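Local coordinates for protein probable mRNA-capping enzyme (Acanthamoeba polyphaga mimivirus, PDB 3BGY) that caps viral mRNA at its 5' end, this fragment being the N-terminal tunnel-type triphosphatase domain that removes the terminal phosphate from the RNA 5'-triphosphate, at residues Trp140-Lys145 and Asn230-Ile235; Arg52-Tyr57 and Ile188-Val193; Thr13-Asn18 and Ile219-Leu224; Tyr20-Glu25 and Ser131-Gly136. All blocks are in the same frame, centred on the assembly; numbering follows the deposited sequence. Where two conformers were deposited one is given.

Contact 1: Trp140-Lys145 and Asn230-Ile235; sequences WAITIK and NVFMII
Trp-140 and Phe-232 form an edge-to-face aromatic pair where the last helix of the chain, 221-235, packs against the outside of the eight-stranded triphosphatase barrel. The tight part lies on the phenylalanine ring. Trp-140 CE3 sits over the centre of one face, 3.6 Å above its plane, and the six-membered ring of the indole follows with its centroid 4.9 Å from that of Phe-232; the planes are inclined at 59°, well short of perpendicular. The side chain of Phe-232 leaves the helix toward 140-145 and loses far more surface here than any other residue of the two segments. It also meets the ring of Phe-42, on strand 36-42. At the turn the packing thins toward solvent: Ala-141, the centre of an inverse gamma turn, is exposed and only its backbone N comes near the far end of the phenyl ring, 4.3 Å from Phe-232 CZ. The turn is closed by the bond from Ile-142 N to Trp-140 O. Beyond it Ile-142 is buried. With its CG2 branch anti to the carbonyl carbon, this residue reaches the CZ end of the phenyl ring, Ile-142 CG2 lying 3.6 Å from Phe-232 CZ.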
loop_
_atom_site.group_PDB
_atom_site.type_symbol
_atom_site.label_atom_id
_atom_site.label_comp_id
_atom_site.label_asym_id
_atom_site.label_seq_id
_atom_site.Cartn_x
_atom_site.Cartn_y
_atom_site.Cartn_z
ATOM N N TRP A 140 0.807 4.935 -21.128
ATOM C CA TRP A 140 1.811 4.980 -20.053
ATOM C C TRP A 140 1.398 3.896 -19.076
ATOM O O TRP A 140 0.229 3.787 -18.709
ATOM C CB TRP A 140 1.862 6.339 -19.356
ATOM C CG TRP A 140 2.331 7.430 -20.256
ATOM C CD1 TRP A 140 1.563 8.139 -21.136
ATOM C CD2 TRP A 140 3.653 7.948 -20.369
ATOM N NE1 TRP A 140 2.316 9.070 -21.782
ATOM C CE2 TRP A 140 3.608 8.987 -21.337
ATOM C CE3 TRP A 140 4.878 7.652 -19.739
ATOM C CZ2 TRP A 140 4.745 9.738 -21.700
ATOM C CZ3 TRP A 140 6.027 8.403 -20.097
ATOM C CH2 TRP A 140 5.942 9.440 -21.072
ATOM N N ALA A 141 2.366 3.107 -18.637
ATOM C CA ALA A 141 2.096 1.980 -17.747
ATOM C C ALA A 141 1.905 2.353 -16.265
ATOM O O ALA A 141 2.687 1.949 -15.387
ATOM C CB ALA A 141 3.202 0.927 -17.916
ATOM N N ILE A 142 0.867 3.151 -16.010
ATOM C CA ILE A 142 0.508 3.579 -14.649
ATOM C C ILE A 142 -0.966 3.670 -14.446
ATOM O O ILE A 142 -1.739 3.764 -15.417
ATOM C CB ILE A 142 1.029 5.015 -14.278
ATOM C CG1 ILE A 142 0.748 6.036 -15.384
ATOM C CG2 ILE A 142 2.452 4.970 -13.902
ATOM C CD1 ILE A 142 0.971 7.478 -14.986
ATOM N N THR A 143 -1.370 3.558 -13.182
ATOM C CA THR A 143 -2.757 3.753 -12.814
ATOM C C THR A 143 -2.767 4.819 -11.735
ATOM O O THR A 143 -1.786 4.966 -11.019
ATOM C CB THR A 143 -3.503 2.494 -12.333
ATOM O OG1 THR A 143 -2.875 1.930 -11.178
ATOM C CG2 THR A 143 -3.578 1.456 -13.435
ATOM N N ILE A 144 -3.821 5.630 -11.692
ATOM C CA ILE A 144 -3.922 6.670 -10.664
ATOM C C ILE A 144 -5.099 6.183 -9.814
ATOM O O ILE A 144 -6.173 5.897 -10.339
ATOM C CB ILE A 144 -4.302 8.059 -11.256
ATOM C CG1 ILE A 144 -3.518 8.411 -12.530
ATOM C CG2 ILE A 144 -4.170 9.129 -10.203
ATOM C CD1 ILE A 144 -2.080 8.754 -12.365
ATOM N N LYS A 145 -4.932 6.140 -8.496
ATOM C CA LYS A 145 -5.984 5.623 -7.637
ATOM C C LYS A 145 -6.185 6.470 -6.413
ATOM O O LYS A 145 -5.215 6.975 -5.844
ATOM C CB LYS A 145 -5.597 4.199 -7.170
ATOM C CG LYS A 145 -6.616 3.394 -6.329
ATOM C CD LYS A 145 -5.947 2.151 -5.726
ATOM C CE LYS A 145 -6.946 1.205 -5.056
ATOM N NZ LYS A 145 -6.267 0.084 -4.330
ATOM N N ASN A 230 10.068 12.036 -13.943
ATOM C CA ASN A 230 11.363 11.730 -13.318
ATOM C C ASN A 230 11.489 10.229 -13.025
ATOM O O ASN A 230 12.529 9.624 -13.312
ATOM C CB ASN A 230 11.550 12.522 -12.017
ATOM C CG ASN A 230 11.874 13.994 -12.249
ATOM O OD1 ASN A 230 12.218 14.416 -13.355
ATOM N ND2 ASN A 230 11.774 14.783 -11.184
ATOM N N VAL A 231 10.405 9.624 -12.524
ATOM C CA VAL A 231 10.398 8.176 -12.228
ATOM C C VAL A 231 10.487 7.358 -13.531
ATOM O O VAL A 231 11.257 6.381 -13.611
ATOM C CB VAL A 231 9.139 7.754 -11.427
ATOM C CG1 VAL A 231 9.175 6.268 -11.109
ATOM C CG2 VAL A 231 9.030 8.576 -10.154
ATOM N N PHE A 232 9.736 7.775 -14.560
ATOM C CA PHE A 232 9.802 7.103 -15.868
ATOM C C PHE A 232 11.192 7.171 -16.491
ATOM O O PHE A 232 11.607 6.234 -17.153
ATOM C CB PHE A 232 8.767 7.656 -16.857
ATOM C CG PHE A 232 7.407 7.036 -16.702
ATOM C CD1 PHE A 232 7.219 5.648 -16.937
ATOM C CD2 PHE A 232 6.314 7.813 -16.302
ATOM C CE1 PHE A 232 5.949 5.052 -16.777
ATOM C CE2 PHE A 232 5.035 7.231 -16.138
ATOM C CZ PHE A 232 4.857 5.847 -16.375
ATOM N N MET A 233 11.929 8.247 -16.221
ATOM C CA MET A 233 13.301 8.375 -16.730
ATOM C C MET A 233 14.242 7.345 -16.087
ATOM O O MET A 233 15.237 6.909 -16.694
ATOM C CB MET A 233 13.818 9.785 -16.521
ATOM C CG MET A 233 13.304 10.771 -17.556
ATOM S SD MET A 233 13.911 12.435 -17.245
ATOM C CE MET A 233 15.738 12.185 -17.353
ATOM N N ILE A 234 13.896 6.917 -14.877
ATOM C CA ILE A 234 14.694 5.908 -14.197
ATOM C C ILE A 234 14.319 4.505 -14.698
ATOM O O ILE A 234 15.199 3.751 -15.122
ATOM C CB ILE A 234 14.549 5.981 -12.647
ATOM C CG1 ILE A 234 14.922 7.371 -12.146
ATOM C CG2 ILE A 234 15.471 4.979 -11.973
ATOM C CD1 ILE A 234 14.141 7.787 -10.921
ATOM N N ILE A 235 13.027 4.182 -14.724
ATOM C CA ILE A 235 12.605 2.840 -15.132
ATOM C C ILE A 235 12.778 2.474 -16.605
ATOM O O ILE A 235 12.961 1.306 -16.922
ATOM C CB ILE A 235 11.186 2.442 -14.596
ATOM C CG1 ILE A 235 10.071 3.244 -15.241
ATOM C CG2 ILE A 235 11.117 2.671 -13.115
ATOM C CD1 ILE A 235 8.667 2.818 -14.789
#

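Contact 2: Arg52-Tyr57 and Ile188-Val193; sequences RITEHY and IDITDV
Ile-190 and Ile-188, alternate residues of the strand whose side chains face helix 47-60, carry most of this contact, in which the helix lies over strand 186-196 on the outer wall of the tunnel barrel. Their neighbours Asp-189 and Thr-191 point the other way, as the alternation of a beta strand requires. The short helix and strand axes come within 9.5 Å at 136°, so the helix crosses the strand at a slant, in a broadly opposed direction. Ile-190 is shared between two helix residues. Its CG1 stands anti to the backbone N (chi1 -179°), which lets the longer branch run past Ile-53, with Ile-190 CD1 3.9 Å from Ile-53 CG2. The other branch, CG2, approaches Thr-54 OG1 at 3.5 Å, a van der Waals contact; the hydroxyl itself is hydrogen-bonded to the carbonyl of Phe-50, one turn back in the helix. Tyr-57, the third large contributor, crosses Ile-188 at about a right angle. Its ring is sandwiched: His-56 CD2 lies over the centre of one face, while Ile-188 takes the opposite one. There CG2 is displaced toward the rim near Tyr-57 CE2, and Ile-188 CG1 lies 4.0 Å from Tyr-57 CZ.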
loop_
_atom_site.group_PDB
_atom_site.type_symbol
_atom_site.label_atom_id
_atom_site.label_comp_id
_atom_site.label_asym_id
_atom_site.label_seq_id
_atom_site.Cartn_x
_atom_site.Cartn_y
_atom_site.Cartn_z
ATOM N N ARG A 52 17.300 -1.298 -9.776
ATOM C CA ARG A 52 17.671 0.007 -10.319
ATOM C C ARG A 52 17.030 1.161 -9.539
ATOM O O ARG A 52 17.734 2.111 -9.152
ATOM C CB ARG A 52 17.275 0.137 -11.795
ATOM C CG ARG A 52 17.738 1.475 -12.394
ATOM C CD ARG A 52 17.182 1.697 -13.774
ATOM N NE ARG A 52 17.619 0.656 -14.690
ATOM C CZ ARG A 52 17.109 0.464 -15.901
ATOM N NH1 ARG A 52 16.140 1.245 -16.363
ATOM N NH2 ARG A 52 17.542 -0.543 -16.639
ATOM N N ILE A 53 15.726 1.041 -9.268
ATOM C CA ILE A 53 14.961 2.074 -8.550
ATOM C C ILE A 53 15.443 2.253 -7.128
ATOM O O ILE A 53 15.710 3.377 -6.683
ATOM C CB ILE A 53 13.402 1.766 -8.558
ATOM C CG1 ILE A 53 12.781 2.344 -9.826
ATOM C CG2 ILE A 53 12.655 2.344 -7.297
ATOM C CD1 ILE A 53 12.668 3.879 -9.842
ATOM N N THR A 54 15.602 1.129 -6.440
ATOM C CA THR A 54 16.030 1.152 -5.046
ATOM C C THR A 54 17.432 1.716 -4.885
ATOM O O THR A 54 17.650 2.582 -4.033
ATOM C CB THR A 54 15.872 -0.211 -4.391
ATOM O OG1 THR A 54 14.542 -0.702 -4.641
ATOM C CG2 THR A 54 16.011 -0.088 -2.907
ATOM N N GLU A 55 18.335 1.331 -5.790
ATOM C CA GLU A 55 19.721 1.813 -5.757
ATOM C C GLU A 55 19.754 3.311 -6.020
ATOM O O GLU A 55 20.401 4.052 -5.280
ATOM C CB GLU A 55 20.590 1.085 -6.807
ATOM C CG GLU A 55 22.107 1.376 -6.735
ATOM C CD GLU A 55 22.788 0.830 -5.475
ATOM O OE1 GLU A 55 22.477 -0.305 -5.058
ATOM O OE2 GLU A 55 23.650 1.541 -4.913
ATOM N N HIS A 56 18.950 3.755 -6.988
ATOM C CA HIS A 56 18.895 5.170 -7.368
ATOM C C HIS A 56 18.444 6.035 -6.194
ATOM O O HIS A 56 19.113 7.009 -5.846
ATOM C CB HIS A 56 17.924 5.402 -8.535
ATOM C CG HIS A 56 17.696 6.852 -8.845
ATOM N ND1 HIS A 56 18.622 7.620 -9.515
ATOM C CD2 HIS A 56 16.686 7.691 -8.507
ATOM C CE1 HIS A 56 18.193 8.871 -9.577
ATOM N NE2 HIS A 56 17.022 8.939 -8.974
ATOM N N TYR A 57 17.328 5.651 -5.575
ATOM C CA TYR A 57 16.806 6.457 -4.471
ATOM C C TYR A 57 17.625 6.397 -3.195
ATOM O O TYR A 57 17.749 7.404 -2.504
ATOM C CB TYR A 57 15.337 6.155 -4.247
ATOM C CG TYR A 57 14.461 6.813 -5.277
ATOM C CD1 TYR A 57 14.263 8.208 -5.273
ATOM C CD2 TYR A 57 13.864 6.061 -6.278
ATOM C CE1 TYR A 57 13.473 8.839 -6.276
ATOM C CE2 TYR A 57 13.079 6.667 -7.271
ATOM C CZ TYR A 57 12.892 8.049 -7.264
ATOM O OH TYR A 57 12.136 8.599 -8.255
ATOM N N ILE A 188 8.103 7.988 -2.425
ATOM C CA ILE A 188 8.235 6.871 -3.363
ATOM C C ILE A 188 8.305 5.596 -2.513
ATOM O O ILE A 188 9.131 5.530 -1.619
ATOM C CB ILE A 188 9.543 6.988 -4.201
ATOM C CG1 ILE A 188 9.430 8.132 -5.233
ATOM C CG2 ILE A 188 9.858 5.639 -4.945
ATOM C CD1 ILE A 188 8.575 7.815 -6.479
ATOM N N ASP A 189 7.412 4.634 -2.762
ATOM C CA ASP A 189 7.429 3.346 -2.045
ATOM C C ASP A 189 7.773 2.269 -3.053
ATOM O O ASP A 189 7.149 2.198 -4.106
ATOM C CB ASP A 189 6.064 2.980 -1.472
ATOM C CG ASP A 189 5.639 3.868 -0.321
ATOM O OD1 ASP A 189 6.503 4.543 0.288
ATOM O OD2 ASP A 189 4.428 3.850 -0.022
ATOM N N ILE A 190 8.781 1.462 -2.757
ATOM C CA ILE A 190 9.158 0.359 -3.650
ATOM C C ILE A 190 9.159 -0.860 -2.757
ATOM O O ILE A 190 9.869 -0.900 -1.741
ATOM C CB ILE A 190 10.511 0.613 -4.405
ATOM C CG1 ILE A 190 10.865 -0.547 -5.333
ATOM C CG2 ILE A 190 11.650 0.804 -3.470
ATOM C CD1 ILE A 190 10.165 -0.596 -6.624
ATOM N N THR A 191 8.466 -1.903 -3.204
ATOM C CA THR A 191 8.270 -3.064 -2.337
ATOM C C THR A 191 8.474 -4.415 -2.994
ATOM O O THR A 191 8.076 -4.621 -4.135
ATOM C CB THR A 191 6.812 -3.028 -1.788
ATOM O OG1 THR A 191 6.504 -1.735 -1.254
ATOM C CG2 THR A 191 6.615 -4.023 -0.652
ATOM N N ASP A 192 9.144 -5.311 -2.260
ATOM C CA ASP A 192 9.356 -6.704 -2.678
ATOM C C ASP A 192 8.194 -7.384 -1.922
ATOM O O ASP A 192 8.160 -7.376 -0.679
ATOM C CB ASP A 192 10.730 -7.163 -2.166
ATOM C CG ASP A 192 10.944 -8.677 -2.262
ATOM O OD1 ASP A 192 9.977 -9.462 -2.183
ATOM O OD2 ASP A 192 12.113 -9.091 -2.368
ATOM N N VAL A 193 7.225 -7.941 -2.653
ATOM C CA VAL A 193 6.039 -8.519 -2.003
ATOM C C VAL A 193 5.889 -10.014 -2.266
ATOM O O VAL A 193 5.941 -10.456 -3.420
ATOM C CB VAL A 193 4.712 -7.841 -2.544
ATOM C CG1 VAL A 193 3.454 -8.375 -1.828
ATOM C CG2 VAL A 193 4.755 -6.342 -2.484
#

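Contact 3: Thr13-Asn18 and Ile219-Leu224; sequences TIFSEN and IDINTL
Phe-15 reaches from the N-terminal loop to the first turn of helix 221-235, where it touches Ile-221 and Leu-224. From Ile-221 CB, which points toward the loop, CG1 leaves anti to the backbone N (chi1 -167°) and passes the phenyl ring at 3.9 Å from Phe-15 CE2. The chain continues extended through chi2, so that CD1 at the tip comes beside the neighbouring ring atom, 3.9 Å from Phe-15 CD2. The aliphatic chain thus runs obliquely along the CD2-CE2 side, both of its outer carbons touching both of those ring atoms. CD1 also packs on helix 17-32, against Tyr-20 and Ile-23. The contact therefore joins the starts of two helices that lie on the same side of the tunnel-type triphosphatase barrel, with the ring lodged between them. Leu-224, a turn further on, adds a looser touch, Leu-224 CD2 lying 4.4 Å from Phe-15 CZ, and its side chain also rests on Phe-38 and Val-40 of strand 36-42. Each helix has a capped beginning. Ser-16 is the N-cap residue of helix 17-32, and Asp-220 that of helix 221-235. Asp-220 OD1 takes two bonds from Asn-222: one from the backbone N at 2.9 Å and one from the side-chain ND2 at 2.8 Å, the latter nearly along the C-O axis of the carboxylate. Asn-222 ND2 bonds onward to Tyr-20 OH.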
loop_
_atom_site.group_PDB
_atom_site.type_symbol
_atom_site.label_atom_id
_atom_site.label_comp_id
_atom_site.label_asym_id
_atom_site.label_seq_id
_atom_site.Cartn_x
_atom_site.Cartn_y
_atom_site.Cartn_z
ATOM N N THR A 13 4.222 15.215 -22.463
ATOM C CA THR A 13 3.118 15.197 -21.501
ATOM C C THR A 13 2.661 13.756 -21.330
ATOM O O THR A 13 2.674 12.975 -22.279
ATOM C CB THR A 13 1.894 16.068 -21.945
ATOM O OG1 THR A 13 1.411 15.631 -23.221
ATOM C CG2 THR A 13 2.260 17.542 -22.007
ATOM N N ILE A 14 2.260 13.419 -20.113
ATOM C CA ILE A 14 1.787 12.079 -19.770
ATOM C C ILE A 14 0.282 11.962 -19.907
ATOM O O ILE A 14 -0.216 10.979 -20.454
ATOM C CB ILE A 14 2.198 11.683 -18.306
ATOM C CG1 ILE A 14 3.717 11.573 -18.212
ATOM C CG2 ILE A 14 1.579 10.319 -17.878
ATOM C CD1 ILE A 14 4.225 11.321 -16.809
ATOM N N PHE A 15 -0.431 12.985 -19.450
ATOM C CA PHE A 15 -1.890 12.960 -19.441
ATOM C C PHE A 15 -2.550 13.604 -20.642
ATOM O O PHE A 15 -2.119 14.656 -21.111
ATOM C CB PHE A 15 -2.440 13.663 -18.181
ATOM C CG PHE A 15 -1.833 13.176 -16.889
ATOM C CD1 PHE A 15 -1.765 11.802 -16.601
ATOM C CD2 PHE A 15 -1.316 14.094 -15.954
ATOM C CE1 PHE A 15 -1.179 11.346 -15.399
ATOM C CE2 PHE A 15 -0.736 13.646 -14.750
ATOM C CZ PHE A 15 -0.674 12.271 -14.484
ATOM N N SER A 16 -3.644 12.986 -21.081
ATOM C CA SER A 16 -4.464 13.545 -22.158
ATOM C C SER A 16 -5.271 14.664 -21.482
ATOM O O SER A 16 -5.312 14.746 -20.241
ATOM C CB SER A 16 -5.440 12.492 -22.678
ATOM O OG SER A 16 -6.337 12.108 -21.655
ATOM N N GLU A 17 -5.973 15.481 -22.264
ATOM C CA GLU A 17 -6.770 16.557 -21.686
ATOM C C GLU A 17 -7.847 16.022 -20.729
ATOM O O GLU A 17 -8.014 16.557 -19.618
ATOM C CB GLU A 17 -7.406 17.417 -22.791
ATOM C CG GLU A 17 -8.258 18.564 -22.237
ATOM C CD GLU A 17 -8.930 19.388 -23.313
ATOM O OE1 GLU A 17 -8.904 18.988 -24.495
ATOM O OE2 GLU A 17 -9.468 20.456 -22.965
ATOM N N ASN A 18 -8.508 14.921 -21.104
ATOM C CA ASN A 18 -9.533 14.375 -20.238
ATOM C C ASN A 18 -8.951 13.771 -18.963
ATOM O O ASN A 18 -9.544 13.930 -17.902
ATOM C CB ASN A 18 -10.404 13.343 -20.939
ATOM C CG ASN A 18 -11.624 12.974 -20.105
ATOM O OD1 ASN A 18 -12.366 13.855 -19.647
ATOM N ND2 ASN A 18 -11.808 11.684 -19.857
ATOM N N ILE A 219 -0.884 18.315 -4.338
ATOM C CA ILE A 219 0.080 19.059 -5.149
ATOM C C ILE A 219 -0.641 19.386 -6.454
ATOM O O ILE A 219 -1.659 18.781 -6.763
ATOM C CB ILE A 219 1.400 18.290 -5.474
ATOM C CG1 ILE A 219 1.147 16.964 -6.212
ATOM C CG2 ILE A 219 2.181 18.029 -4.193
ATOM C CD1 ILE A 219 2.399 16.229 -6.618
ATOM N N ASP A 220 -0.089 20.335 -7.198
ATOM C CA ASP A 220 -0.652 20.718 -8.494
ATOM C C ASP A 220 -0.402 19.539 -9.429
ATOM O O ASP A 220 0.639 18.909 -9.374
ATOM C CB ASP A 220 0.099 21.941 -9.013
ATOM C CG ASP A 220 -0.551 22.557 -10.264
ATOM O OD1 ASP A 220 -0.210 22.151 -11.386
ATOM O OD2 ASP A 220 -1.403 23.436 -10.099
ATOM N N ILE A 221 -1.324 19.296 -10.365
ATOM C CA ILE A 221 -1.130 18.194 -11.309
ATOM C C ILE A 221 0.128 18.326 -12.178
ATOM O O ILE A 221 0.704 17.325 -12.619
ATOM C CB ILE A 221 -2.366 18.016 -12.179
ATOM C CG1 ILE A 221 -2.297 16.679 -12.933
ATOM C CG2 ILE A 221 -2.529 19.198 -13.101
ATOM C CD1 ILE A 221 -3.518 16.373 -13.737
ATOM N N ASN A 222 0.538 19.573 -12.438
ATOM C CA ASN A 222 1.722 19.795 -13.251
ATOM C C ASN A 222 2.977 19.359 -12.494
ATOM O O ASN A 222 3.913 18.845 -13.088
ATOM C CB ASN A 222 1.776 21.244 -13.733
ATOM C CG ASN A 222 0.653 21.539 -14.700
ATOM O OD1 ASN A 222 0.687 21.072 -15.845
ATOM N ND2 ASN A 222 -0.397 22.187 -14.221
ATOM N N THR A 223 2.960 19.560 -11.172
ATOM C CA THR A 223 4.060 19.075 -10.310
ATOM C C THR A 223 4.048 17.520 -10.300
ATOM O O THR A 223 5.117 16.872 -10.399
ATOM C CB THR A 223 3.875 19.631 -8.891
ATOM O OG1 THR A 223 3.783 21.045 -8.987
ATOM C CG2 THR A 223 5.034 19.281 -7.973
ATOM N N LEU A 224 2.850 16.928 -10.238
ATOM C CA LEU A 224 2.711 15.464 -10.253
ATOM C C LEU A 224 3.243 14.896 -11.560
ATOM O O LEU A 224 4.016 13.935 -11.539
ATOM C CB LEU A 224 1.251 15.054 -10.077
ATOM C CG LEU A 224 0.893 13.561 -10.193
ATOM C CD1 LEU A 224 1.490 12.792 -9.021
ATOM C CD2 LEU A 224 -0.594 13.379 -10.244
#

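Contact 4: Tyr20-Glu25 and Ser131-Gly136; sequences YNEIVE and SGKLIG
Glu-22 OE1 is held between helix and barrel by a water and by Lys-133. The water donates to Glu-22 OE1 at 2.7 Å, and it accepts a weak bond from Lys-133 NZ, bridging the two charged groups. Their direct salt bridge is long, 3.6 Å between Glu-22 OE1 and Lys-133 NZ. Helix 17-32 here covers the outer face of strand 122-136 in the triphosphatase barrel. The two short segments run nearly antiparallel, their axes at 155° and 10.6 Å apart at closest, which leaves side chains from both to bridge the gap. Glu-22 does so with a chain extended beyond CG, crossing Lys-133 at about a right angle; the lysine is extended as far as CE and bends only at chi4 (60°), a turn that brings its ammonium group round to the carboxylate. The second oxygen of the glutamate, OE2, is bonded to Asn-18 ND2 one turn earlier in the helix, and this probably helps to fix the rotation of the carboxylate. Beside this polar pair the contact becomes apolar. Ile-135, two residues along the strand from Lys-133, also points at the helix; its CG2 lies straight ahead of the same carboxylate oxygen, 3.8 Å from Glu-22 OE1, while its other branch goes to the buried Ile-23, which also packs on Phe-15 and on Leu-224 of the last helix. The two isoleucines cross obliquely, with Ile-135 CD1 3.7 Å from Ile-23 CG1.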
loop_
_atom_site.group_PDB
_atom_site.type_symbol
_atom_site.label_atom_id
_atom_site.label_comp_id
_atom_site.label_asym_id
_atom_site.label_seq_id
_atom_site.Cartn_x
_atom_site.Cartn_y
_atom_site.Cartn_z
ATOM N N TYR A 20 -6.143 14.628 -17.538
ATOM C CA TYR A 20 -5.716 15.807 -16.748
ATOM C C TYR A 20 -6.894 16.351 -15.915
ATOM O O TYR A 20 -6.792 16.527 -14.702
ATOM C CB TYR A 20 -5.192 16.898 -17.703
ATOM C CG TYR A 20 -4.615 18.152 -17.057
ATOM C CD1 TYR A 20 -5.460 19.182 -16.572
ATOM C CD2 TYR A 20 -3.223 18.366 -17.035
ATOM C CE1 TYR A 20 -4.920 20.410 -16.087
ATOM C CE2 TYR A 20 -2.682 19.563 -16.573
ATOM C CZ TYR A 20 -3.552 20.587 -16.099
ATOM O OH TYR A 20 -3.029 21.757 -15.651
ATOM N N ASN A 21 -8.021 16.631 -16.568
ATOM C CA ASN A 21 -9.184 17.177 -15.849
ATOM C C ASN A 21 -9.782 16.251 -14.781
ATOM O O ASN A 21 -10.172 16.698 -13.696
ATOM C CB ASN A 21 -10.246 17.624 -16.870
ATOM C CG ASN A 21 -9.776 18.824 -17.676
ATOM O OD1 ASN A 21 -8.912 19.578 -17.219
ATOM N ND2 ASN A 21 -10.364 19.036 -18.859
ATOM N N GLU A 22 -9.771 14.955 -15.066
ATOM C CA GLU A 22 -10.293 13.975 -14.119
ATOM C C GLU A 22 -9.356 13.840 -12.913
ATOM O O GLU A 22 -9.830 13.754 -11.795
ATOM C CB GLU A 22 -10.490 12.623 -14.803
ATOM C CG GLU A 22 -11.724 12.594 -15.691
ATOM C CD GLU A 22 -12.062 11.207 -16.243
ATOM O OE1 GLU A 22 -11.499 10.194 -15.755
ATOM O OE2 GLU A 22 -12.925 11.138 -17.160
ATOM N N ILE A 23 -8.044 13.893 -13.159
ATOM C CA ILE A 23 -7.031 13.794 -12.085
ATOM C C ILE A 23 -7.086 15.047 -11.207
ATOM O O ILE A 23 -6.925 14.959 -9.993
ATOM C CB ILE A 23 -5.623 13.535 -12.664
ATOM C CG1 ILE A 23 -5.621 12.143 -13.270
ATOM C CG2 ILE A 23 -4.515 13.553 -11.565
ATOM C CD1 ILE A 23 -4.500 11.863 -14.245
ATOM N N VAL A 24 -7.301 16.220 -11.808
ATOM C CA VAL A 24 -7.446 17.464 -11.003
ATOM C C VAL A 24 -8.619 17.323 -10.012
ATOM O O VAL A 24 -8.486 17.669 -8.841
ATOM C CB VAL A 24 -7.573 18.715 -11.957
ATOM C CG1 VAL A 24 -8.042 19.980 -11.209
ATOM C CG2 VAL A 24 -6.246 18.962 -12.592
ATOM N N GLU A 25 -9.734 16.741 -10.442
ATOM C CA GLU A 25 -10.876 16.524 -9.557
ATOM C C GLU A 25 -10.524 15.525 -8.456
ATOM O O GLU A 25 -10.873 15.755 -7.298
ATOM C CB GLU A 25 -12.105 16.027 -10.339
ATOM C CG GLU A 25 -12.536 17.007 -11.428
ATOM C CD GLU A 25 -13.858 16.647 -12.080
ATOM O OE1 GLU A 25 -13.966 15.536 -12.654
ATOM O OE2 GLU A 25 -14.778 17.495 -12.025
ATOM N N SER A 131 -15.435 3.043 -2.572
ATOM C CA SER A 131 -15.476 4.504 -2.679
ATOM C C SER A 131 -14.418 5.115 -3.578
ATOM O O SER A 131 -14.492 6.295 -3.940
ATOM C CB SER A 131 -15.338 5.120 -1.296
ATOM O OG SER A 131 -14.059 4.832 -0.787
ATOM N N GLY A 132 -13.422 4.309 -3.905
ATOM C CA GLY A 132 -12.337 4.787 -4.726
ATOM C C GLY A 132 -12.490 4.866 -6.226
ATOM O O GLY A 132 -13.254 4.097 -6.820
ATOM N N LYS A 133 -11.810 5.857 -6.813
ATOM C CA LYS A 133 -11.786 6.046 -8.256
ATOM C C LYS A 133 -10.412 5.537 -8.705
ATOM O O LYS A 133 -9.407 5.732 -8.027
ATOM C CB LYS A 133 -11.976 7.524 -8.630
ATOM C CG LYS A 133 -12.018 7.801 -10.138
ATOM C CD LYS A 133 -12.632 9.164 -10.459
ATOM C CE LYS A 133 -12.443 9.536 -11.937
ATOM N NZ LYS A 133 -13.062 8.575 -12.893
ATOM N N LEU A 134 -10.396 4.818 -9.814
ATOM C CA LEU A 134 -9.169 4.278 -10.357
ATOM C C LEU A 134 -9.194 4.494 -11.851
ATOM O O LEU A 134 -10.148 4.072 -12.514
ATOM C CB LEU A 134 -9.075 2.767 -10.070
ATOM C CG LEU A 134 -7.755 2.002 -10.270
ATOM C CD1 LEU A 134 -7.708 0.852 -9.286
ATOM C CD2 LEU A 134 -7.579 1.475 -11.675
ATOM N N ILE A 135 -8.181 5.175 -12.377
ATOM C CA ILE A 135 -8.103 5.369 -13.824
ATOM C C ILE A 135 -6.778 4.898 -14.402
ATOM O O ILE A 135 -5.724 4.985 -13.760
ATOM C CB ILE A 135 -8.398 6.830 -14.293
ATOM C CG1 ILE A 135 -7.454 7.834 -13.636
ATOM C CG2 ILE A 135 -9.874 7.197 -14.052
ATOM C CD1 ILE A 135 -7.463 9.171 -14.322
ATOM N N GLY A 136 -6.863 4.333 -15.601
ATOM C CA GLY A 136 -5.687 3.869 -16.310
ATOM C C GLY A 136 -5.309 5.045 -17.195
ATOM O O GLY A 136 -6.125 5.939 -17.433
HETATM O O HOH W 1 -12.752 7.752 -15.912
#

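Contacts 1, 3 and 4 form a continuous layer on one side of the barrel, while contact 2 extends it along helix 47-60. Contacts 3 and 4 are closest, their centres 11 Å apart; they share helix 17-32, and Phe-15 CE1 lies 3.6 Å from Ile-23 CD1. Contacts 1 and 3 share helix 221-235. Between contacts 1 and 4 the link is the sheet itself: neighbouring strands 142-152 and 122-136 are paired, Ile-144 N lying 2.9 Å from Ile-135 O. Contact 2 meets contact 1 at Ile-234, whose O lies 3.0 Å from Arg-52 NH1, but stays about 15 Å from contact 4 between nearest atoms. All four lie outside the barrel, whose interior in tunnel triphosphatases holds the active site.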